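Local coordinates for protein cytochrome B5 (Ectothiorhodospira shaposhnikovii, PDB 1CXY) that binds a protoporphyrin IX heme and probably carries electrons as a soluble bacterial member of the cytochrome b5 family, at residues S20-C24 with T36-P40; L7-L12 with L82-L86. All coordinates share one frame; numbering follows the deposited sequence. Where two conformers were deposited one is given.

Both contacts reach the same antiparallel sheet, with centres about 18 Å apart and nearest atoms about 8 Å apart, so they do not touch. Along the chain the order is 7-12, 20-24, 36-40, 82-86: contact 2 brings the two ends of the modelled chain together and contact 1 falls between them. Contact 1 joins the start of strand 23-28 to the loop after strand 31-34, the loop that runs on to the axial ligand His42. Contact 2 sits at the outermost strand 82-85 and lies away from the iron ligands. One contact thus belongs to the approach to the heme, the other to the structural side of the fold.

Contact 1. Residues S20-C24 with T36-P40; sequences SPDDC and TPYVP. With HEM (protoporphyrin IX containing Fe), chain B.
Thr36 lays its methyl group over the backbone of the turn at Asp22, CG2 coming 3.3 Å from Asp22 O. The other branch works alongside it: with OG1 anti to the carbonyl carbon and beside the backbone N (chi1 -48°), the hydroxyl meets the amide of Cys24, and Cys24 N donates to Thr36 OG1 over 2.9 Å at 159°. Threonine suits the place because it offers a polar and an apolar branch at once. Its OG1 is further bonded to Asp34 and accepts from a water, 2.9 Å away, that also donates to Asp23 OD2; that carboxylate oxygen has His18 as its protein partner. A second water donates to the carbonyl oxygens of Pro21 and Thr36, linking the two backbones. Residues 20-23 form a type I turn, whose second position suits the fixed phi of Pro21, and its close leaves Cys24 N directed at Thr36. Beside the polar grip, Val39 CG2 rests 4.1 Å from Cys24 CB and also faces Pro21 O. Cys24 is tied to Cys53 by a disulfide. Two residues after Thr36, Tyr38 points its ring to the heme: the vinyl carbon CBC of the heme sits 3.4 Å above one face of its ring, offset toward the rim, and Tyr38 OH comes 3.3 Å from the meso carbon CHD. The side chain of Val39 is about 7 Å from that of the axial ligand His42, and this path from the end of strand 31-34 through a short 3-10 segment to a His-Pro-Gly sequence is characteristic of the cytochrome b5 heme pocket.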
ATOM      1  N   SER A  20       7.941   7.508   2.326  1.00 18.15           N
ATOM      2  CA  SER A  20       7.540   8.563   3.264  1.00 19.40           C
ATOM      3  C   SER A  20       6.097   8.935   3.071  1.00 20.22           C
ATOM      4  O   SER A  20       5.490   8.637   2.031  1.00 17.87           O
ATOM      5  CB  SER A  20       8.427   9.773   2.960  1.00 18.71           C
ATOM      6  OG  SER A  20       9.802   9.427   2.896  0.50 22.15           O
ATOM      7  N   PRO A  21       5.488   9.687   3.980  1.00 21.21           N
ATOM      8  CA  PRO A  21       4.102  10.105   3.851  1.00 22.04           C
ATOM      9  C   PRO A  21       3.797  10.902   2.594  1.00 21.10           C
ATOM     10  O   PRO A  21       2.732  10.753   1.989  1.00 22.46           O
ATOM     11  CB  PRO A  21       3.855  10.936   5.112  1.00 22.01           C
ATOM     12  CG  PRO A  21       4.856  10.424   6.086  1.00 22.16           C
ATOM     13  CD  PRO A  21       6.090  10.090   5.283  1.00 21.95           C
ATOM     14  N   ASP A  22       4.765  11.696   2.131  1.00 19.21           N
ATOM     15  CA  ASP A  22       4.609  12.484   0.930  1.00 18.83           C
ATOM     16  C   ASP A  22       5.092  11.764  -0.317  1.00 16.22           C
ATOM     17  O   ASP A  22       5.025  12.362  -1.389  1.00 16.39           O
ATOM     18  CB  ASP A  22       5.310  13.841   1.070  1.00 20.45           C
ATOM     19  CG  ASP A  22       6.814  13.742   1.114  1.00 23.53           C
ATOM     20  OD1 ASP A  22       7.467  14.816   1.052  1.00 24.24           O
ATOM     21  OD2 ASP A  22       7.404  12.656   1.234  1.00 23.47           O
ATOM     22  N   ASP A  23       5.442  10.488  -0.242  1.00 15.78           N
ATOM     23  CA  ASP A  23       5.879   9.734  -1.429  1.00 15.63           C
ATOM     24  C   ASP A  23       5.842   8.268  -1.027  1.00 15.51           C
ATOM     25  O   ASP A  23       6.838   7.696  -0.568  1.00 14.88           O
ATOM     26  CB  ASP A  23       7.297  10.120  -1.858  1.00 16.96           C
ATOM     27  CG  ASP A  23       7.733   9.512  -3.173  1.00 17.07           C
ATOM     28  OD1 ASP A  23       8.903   9.728  -3.598  1.00 17.77           O
ATOM     29  OD2 ASP A  23       6.967   8.802  -3.836  1.00 16.56           O
ATOM     30  N   CYS A  24       4.647   7.700  -1.003  1.00 14.05           N
ATOM     31  CA  CYS A  24       4.392   6.403  -0.394  1.00 14.33           C
ATOM     32  C   CYS A  24       3.919   5.324  -1.353  1.00 14.26           C
ATOM     33  O   CYS A  24       2.749   5.386  -1.765  1.00 15.55           O
ATOM     34  CB  CYS A  24       3.302   6.646   0.671  1.00 15.45           C
ATOM     35  SG  CYS A  24       2.805   5.178   1.618  1.00 14.42           S
ATOM     36  N   THR A  36       0.319   7.623  -2.245  1.00 14.91           N
ATOM     37  CA  THR A  36       0.541   8.992  -1.759  1.00 16.66           C
ATOM     38  C   THR A  36      -0.714   9.830  -1.612  1.00 17.54           C
ATOM     39  O   THR A  36      -0.989  10.392  -0.528  1.00 19.35           O
ATOM     40  CB  THR A  36       1.573   9.717  -2.637  1.00 16.60           C
ATOM     41  OG1 THR A  36       2.703   8.862  -2.807  1.00 16.65           O
ATOM     42  CG2 THR A  36       2.027  11.007  -1.966  1.00 17.63           C
ATOM     43  N   PRO A  37      -1.594   9.907  -2.605  1.00 16.26           N
ATOM     44  CA  PRO A  37      -2.835  10.658  -2.520  1.00 17.57           C
ATOM     45  C   PRO A  37      -3.787  10.052  -1.490  1.00 18.18           C
ATOM     46  O   PRO A  37      -4.550  10.802  -0.863  1.00 19.83           O
ATOM     47  CB  PRO A  37      -3.457  10.594  -3.930  1.00 16.89           C
ATOM     48  CG  PRO A  37      -2.836   9.338  -4.489  1.00 18.33           C
ATOM     49  CD  PRO A  37      -1.417   9.365  -3.968  1.00 17.15           C
ATOM     50  N   TYR A  38      -3.714   8.756  -1.255  1.00 18.42           N
ATOM     51  CA  TYR A  38      -4.660   8.131  -0.315  1.00 20.24           C
ATOM     52  C   TYR A  38      -4.297   8.331   1.138  1.00 22.19           C
ATOM     53  O   TYR A  38      -5.190   8.372   1.988  1.00 22.87           O
ATOM     54  CB  TYR A  38      -4.782   6.634  -0.655  1.00 19.57           C
ATOM     55  CG  TYR A  38      -5.821   5.974   0.239  1.00 18.86           C
ATOM     56  CD1 TYR A  38      -5.428   5.224   1.340  1.00 18.86           C
ATOM     57  CD2 TYR A  38      -7.165   6.236   0.034  1.00 20.39           C
ATOM     58  CE1 TYR A  38      -6.390   4.701   2.192  1.00 19.68           C
ATOM     59  CE2 TYR A  38      -8.129   5.705   0.880  1.00 20.05           C
ATOM     60  CZ  TYR A  38      -7.723   4.950   1.962  1.00 19.79           C
ATOM     61  OH  TYR A  38      -8.687   4.444   2.804  1.00 19.87           O
ATOM     62  N   VAL A  39      -3.032   8.554   1.453  1.00 23.04           N
ATOM     63  CA  VAL A  39      -2.508   8.713   2.793  1.00 26.73           C
ATOM     64  C   VAL A  39      -3.399   9.437   3.779  1.00 27.21           C
ATOM     65  O   VAL A  39      -3.873   8.819   4.740  1.00 27.52           O
ATOM     66  CB  VAL A  39      -1.089   9.321   2.735  1.00 28.12           C
ATOM     67  CG1 VAL A  39      -0.603   9.915   4.049  1.00 30.53           C
ATOM     68  CG2 VAL A  39      -0.112   8.207   2.334  1.00 29.09           C
ATOM     69  N   PRO A  40      -3.778  10.680   3.532  1.00 27.57           N
ATOM     70  CA  PRO A  40      -4.582  11.440   4.481  1.00 28.35           C
ATOM     71  C   PRO A  40      -5.998  10.944   4.627  1.00 28.48           C
ATOM     72  O   PRO A  40      -6.709  11.336   5.564  1.00 30.64           O
ATOM     73  CB  PRO A  40      -4.504  12.874   3.954  1.00 28.19           C
ATOM     74  CG  PRO A  40      -4.248  12.702   2.493  1.00 28.73           C
ATOM     75  CD  PRO A  40      -3.301  11.528   2.408  1.00 28.01           C
TER
HETATM   76  CHA HEM B 204      -9.329   0.644   8.030  1.00 18.87           C
HETATM   77  CHB HEM B 204      -4.791  -0.766   8.925  1.00 18.05           C
HETATM   78  CHC HEM B 204      -3.675  -0.029   4.280  1.00 16.35           C
HETATM   79  CHD HEM B 204      -8.244   1.265   3.348  1.00 17.99           C
HETATM   80  C1A HEM B 204      -8.175   0.306   8.694  1.00 19.15           C
HETATM   81  C2A HEM B 204      -8.014   0.220  10.133  1.00 19.48           C
HETATM   82  C3A HEM B 204      -6.762  -0.198  10.367  1.00 18.11           C
HETATM   83  C4A HEM B 204      -6.099  -0.352   9.080  1.00 17.79           C
HETATM   84  CMA HEM B 204      -6.065  -0.462  11.720  1.00 18.18           C
HETATM   85  CAA HEM B 204      -9.117   0.497  11.182  1.00 20.79           C
HETATM   86  CBA HEM B 204      -9.617  -0.759  11.972  1.00 21.23           C
HETATM   87  CGA HEM B 204     -10.542  -1.629  11.168  1.00 22.38           C
HETATM   88  O1A HEM B 204     -11.114  -1.119  10.172  1.00 24.08           O
HETATM   89  O2A HEM B 204     -10.740  -2.822  11.513  1.00 23.49           O
HETATM   90  C1B HEM B 204      -4.098  -0.733   7.726  1.00 18.09           C
HETATM   91  C2B HEM B 204      -2.729  -1.136   7.535  1.00 16.45           C
HETATM   92  C3B HEM B 204      -2.428  -0.964   6.246  1.00 16.50           C
HETATM   93  C4B HEM B 204      -3.593  -0.401   5.603  1.00 16.40           C
HETATM   94  CMB HEM B 204      -1.851  -1.726   8.668  1.00 17.49           C
HETATM   95  CAB HEM B 204      -1.093  -1.273   5.534  1.00 17.72           C
HETATM   96  CBB HEM B 204      -1.027  -1.807   4.313  1.00 18.94           C
HETATM   97  C1C HEM B 204      -4.809   0.396   3.628  1.00 17.47           C
HETATM   98  C2C HEM B 204      -4.900   0.727   2.225  1.00 16.90           C
HETATM   99  C3C HEM B 204      -6.168   1.073   1.955  1.00 17.56           C
HETATM  100  C4C HEM B 204      -6.915   0.956   3.205  1.00 18.19           C
HETATM  101  CMC HEM B 204      -3.690   0.641   1.272  1.00 17.42           C
HETATM  102  CAC HEM B 204      -6.859   1.464   0.634  1.00 20.57           C
HETATM  103  CBC HEM B 204      -6.330   2.249  -0.283  1.00 22.38           C
HETATM  104  C1D HEM B 204      -8.932   1.182   4.543  1.00 19.21           C
HETATM  105  C2D HEM B 204     -10.356   1.348   4.671  1.00 19.94           C
HETATM  106  C3D HEM B 204     -10.654   1.168   5.962  1.00 20.00           C
HETATM  107  C4D HEM B 204      -9.433   0.882   6.672  1.00 19.10           C
HETATM  108  CMD HEM B 204     -11.308   1.686   3.498  1.00 22.01           C
HETATM  109  CAD HEM B 204     -12.047   1.173   6.647  1.00 20.17           C
HETATM  110  CBD HEM B 204     -12.421  -0.298   6.992  1.00 19.18           C
HETATM  111  CGD HEM B 204     -12.470  -1.232   5.812  1.00 19.05           C
HETATM  112  O1D HEM B 204     -11.893  -2.339   5.839  1.00 19.78           O
HETATM  113  O2D HEM B 204     -13.158  -0.889   4.807  1.00 20.66           O
HETATM  114  NA  HEM B 204      -6.977  -0.017   8.077  1.00 17.04           N
HETATM  115  NB  HEM B 204      -4.622  -0.287   6.518  1.00 16.72           N
HETATM  116  NC  HEM B 204      -6.052   0.574   4.200  1.00 16.44           N
HETATM  117  ND  HEM B 204      -8.385   0.873   5.777  1.00 17.57           N
HETATM  118 FE   HEM B 204      -6.512   0.242   6.129  1.00 17.11          FE
HETATM  119  O   HOH W   1       0.550  12.392   1.285  1.00 46.91           O
HETATM  120  O   HOH W   2       4.611   9.680  -4.832  1.00 20.65           O

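Contact 2. Residues L7-L12 with L82-L86; sequences LPVFTL and LIGTL
Pro8 and Phe10 grip Thr85 from both sides of Val9, making a single beta bridge with the pattern of a parallel pair, by which the N-terminal segment joins the edge of the cytochrome b5 sheet. Thr85 N donates to Pro8 O, and Phe10 N donates to Thr85 O, each over 2.9 Å; both donors lie almost in line with the C=O they approach. A CH...O contact from Leu86 CA to Phe10 O extends the seam. Strand 82-85 carries a classic beta bulge, Ile83 and Gly84 both facing Val32. Glycine is the fitting residue there, since a side chain would run into Pro8 O and the Phe10 ring.

The aromatic contacts centre on Phe10, whose CG is anti to the carbonyl carbon (chi1 -60°), which brings the ring edge up to the strand. Its edge, not its face, meets the backbone, with CE1 3.7 Å from Ile83 O and Gly84 CA also near the ring plane. At the far end CZ touches Ile83 CD1 at 3.8 Å, the side chains crossing at about a right angle, and the ring stands edge-to-face with Trp25. Replacing Phe10 with an alanine would probably open a gap beside Ile83 and leave Trp25 without its aromatic mate.

Leucines add apolar contacts at the two ends. Leu7 CD2 packs 3.6 Å from Gly84 CA and reaches Leu82 CD2, while Leu12 CD2 meets Leu86 CD2 at 3.6 Å. Thr11 OG1 caps the following helix at Gln14 N. One water joins the segments, 2.8 Å from Leu7 O, to which it donates, and equally far from Thr85 OG1.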
ATOM      1  N   LEU A   7       1.303  -3.575 -17.707  1.00 28.21           N
ATOM      2  CA  LEU A   7       1.749  -3.052 -16.435  1.00 24.60           C
ATOM      3  C   LEU A   7       3.270  -2.967 -16.338  1.00 21.33           C
ATOM      4  O   LEU A   7       3.969  -3.952 -16.519  1.00 20.63           O
ATOM      5  CB  LEU A   7       1.260  -3.900 -15.249  1.00 24.84           C
ATOM      6  CG  LEU A   7      -0.222  -3.687 -14.913  1.00 25.97           C
ATOM      7  CD1 LEU A   7      -0.789  -4.935 -14.250  1.00 26.96           C
ATOM      8  CD2 LEU A   7      -0.404  -2.493 -14.001  1.00 26.85           C
ATOM      9  N   PRO A   8       3.727  -1.806 -15.889  1.00 19.34           N
ATOM     10  CA  PRO A   8       5.131  -1.642 -15.532  1.00 18.23           C
ATOM     11  C   PRO A   8       5.547  -2.671 -14.499  1.00 18.31           C
ATOM     12  O   PRO A   8       4.746  -3.091 -13.646  1.00 18.01           O
ATOM     13  CB  PRO A   8       5.185  -0.235 -14.953  1.00 18.61           C
ATOM     14  CG  PRO A   8       4.063   0.487 -15.621  1.00 19.42           C
ATOM     15  CD  PRO A   8       2.953  -0.559 -15.696  1.00 17.81           C
ATOM     16  N   VAL A   9       6.830  -3.041 -14.529  1.00 19.09           N
ATOM     17  CA  VAL A   9       7.345  -3.981 -13.551  1.00 18.38           C
ATOM     18  C   VAL A   9       8.356  -3.259 -12.661  1.00 18.38           C
ATOM     19  O   VAL A   9       9.242  -2.586 -13.202  1.00 20.16           O
ATOM     20  CB  VAL A   9       8.044  -5.195 -14.202  1.00 20.02           C
ATOM     21  CG1 VAL A   9       8.557  -6.061 -13.063  1.00 22.54           C
ATOM     22  CG2 VAL A   9       7.055  -5.943 -15.078  1.00 22.26           C
ATOM     23  N   PHE A  10       8.249  -3.426 -11.362  1.00 17.79           N
ATOM     24  CA  PHE A  10       9.135  -2.767 -10.416  1.00 18.40           C
ATOM     25  C   PHE A  10       9.873  -3.794  -9.574  1.00 19.12           C
ATOM     26  O   PHE A  10       9.412  -4.937  -9.461  1.00 22.48           O
ATOM     27  CB  PHE A  10       8.311  -1.902  -9.436  1.00 17.05           C
ATOM     28  CG  PHE A  10       7.523  -0.824 -10.144  1.00 17.08           C
ATOM     29  CD1 PHE A  10       6.188  -0.991 -10.485  1.00 17.84           C
ATOM     30  CD2 PHE A  10       8.111   0.415 -10.386  1.00 16.77           C
ATOM     31  CE1 PHE A  10       5.483   0.028 -11.109  1.00 16.81           C
ATOM     32  CE2 PHE A  10       7.415   1.424 -11.030  1.00 17.28           C
ATOM     33  CZ  PHE A  10       6.095   1.227 -11.391  1.00 17.25           C
ATOM     34  N   THR A  11      10.932  -3.385  -8.884  1.00 17.99           N
ATOM     35  CA  THR A  11      11.539  -4.290  -7.911  1.00 18.09           C
ATOM     36  C   THR A  11      11.192  -3.787  -6.512  1.00 16.77           C
ATOM     37  O   THR A  11      10.803  -2.626  -6.361  1.00 16.44           O
ATOM     38  CB  THR A  11      13.071  -4.269  -8.006  1.00 17.96           C
ATOM     39  OG1 THR A  11      13.461  -2.901  -7.736  1.00 18.59           O
ATOM     40  CG2 THR A  11      13.559  -4.708  -9.376  1.00 17.95           C
ATOM     41  N   LEU A  12      11.456  -4.591  -5.478  1.00 17.63           N
ATOM     42  CA  LEU A  12      11.265  -4.096  -4.115  1.00 17.17           C
ATOM     43  C   LEU A  12      12.207  -2.933  -3.809  1.00 17.86           C
ATOM     44  O   LEU A  12      11.856  -2.079  -3.001  1.00 16.97           O
ATOM     45  CB  LEU A  12      11.443  -5.205  -3.078  1.00 19.36           C
ATOM     46  CG  LEU A  12      10.242  -6.159  -2.954  1.00 22.04           C
ATOM     47  CD1 LEU A  12      10.552  -7.268  -1.960  1.00 23.21           C
ATOM     48  CD2 LEU A  12       8.991  -5.417  -2.510  1.00 22.17           C
ATOM     49  N   LEU A  82      -3.223   1.187  -8.122  1.00 14.54           N
ATOM     50  CA  LEU A  82      -2.296   0.270  -8.770  1.00 14.87           C
ATOM     51  C   LEU A  82      -1.408   0.994  -9.771  1.00 14.99           C
ATOM     52  O   LEU A  82      -1.901   1.815 -10.552  1.00 14.43           O
ATOM     53  CB  LEU A  82      -3.092  -0.780  -9.579  1.00 15.00           C
ATOM     54  CG  LEU A  82      -2.249  -1.820 -10.329  1.00 16.43           C
ATOM     55  CD1 LEU A  82      -1.570  -2.705  -9.297  1.00 15.44           C
ATOM     56  CD2 LEU A  82      -3.167  -2.653 -11.232  1.00 18.64           C
ATOM     57  N   ILE A  83      -0.096   0.738  -9.796  1.00 14.05           N
ATOM     58  CA  ILE A  83       0.738   1.293 -10.866  1.00 13.95           C
ATOM     59  C   ILE A  83       1.557   0.221 -11.579  1.00 14.91           C
ATOM     60  O   ILE A  83       2.142   0.516 -12.632  1.00 16.97           O
ATOM     61  CB  ILE A  83       1.671   2.430 -10.406  1.00 14.39           C
ATOM     62  CG1 ILE A  83       2.608   1.948  -9.287  1.00 14.94           C
ATOM     63  CG2 ILE A  83       0.863   3.640  -9.927  1.00 15.18           C
ATOM     64  CD1 ILE A  83       3.766   2.896  -8.971  1.00 15.13           C
ATOM     65  N   GLY A  84       1.638  -0.998 -11.059  1.00 15.48           N
ATOM     66  CA  GLY A  84       2.419  -2.048 -11.736  1.00 15.78           C
ATOM     67  C   GLY A  84       2.506  -3.325 -10.914  1.00 16.67           C
ATOM     68  O   GLY A  84       1.770  -3.505  -9.949  1.00 16.02           O
ATOM     69  N   THR A  85       3.360  -4.242 -11.383  1.00 16.81           N
ATOM     70  CA  THR A  85       3.575  -5.495 -10.666  1.00 18.76           C
ATOM     71  C   THR A  85       5.005  -5.551 -10.135  1.00 20.40           C
ATOM     72  O   THR A  85       5.876  -4.766 -10.522  1.00 19.83           O
ATOM     73  CB  THR A  85       3.357  -6.736 -11.552  1.00 18.11           C
ATOM     74  OG1 THR A  85       4.290  -6.676 -12.636  1.00 19.49           O
ATOM     75  CG2 THR A  85       1.933  -6.744 -12.096  1.00 19.79           C
ATOM     76  N   LEU A  86       5.225  -6.467  -9.213  1.00 22.83           N
ATOM     77  CA  LEU A  86       6.523  -6.661  -8.583  1.00 24.66           C
ATOM     78  C   LEU A  86       7.291  -7.784  -9.267  1.00 26.94           C
ATOM     79  O   LEU A  86       6.653  -8.834  -9.504  1.00 27.25           O
ATOM     80  CB  LEU A  86       6.246  -6.993  -7.110  1.00 24.63           C
ATOM     81  CG  LEU A  86       7.380  -6.869  -6.108  1.00 26.08           C
ATOM     82  CD1 LEU A  86       7.855  -5.426  -6.038  1.00 25.43           C
ATOM     83  CD2 LEU A  86       6.955  -7.414  -4.762  1.00 26.04           C
TER
HETATM   84  O   HOH W   3       3.637  -6.424 -15.297  1.00 28.41           O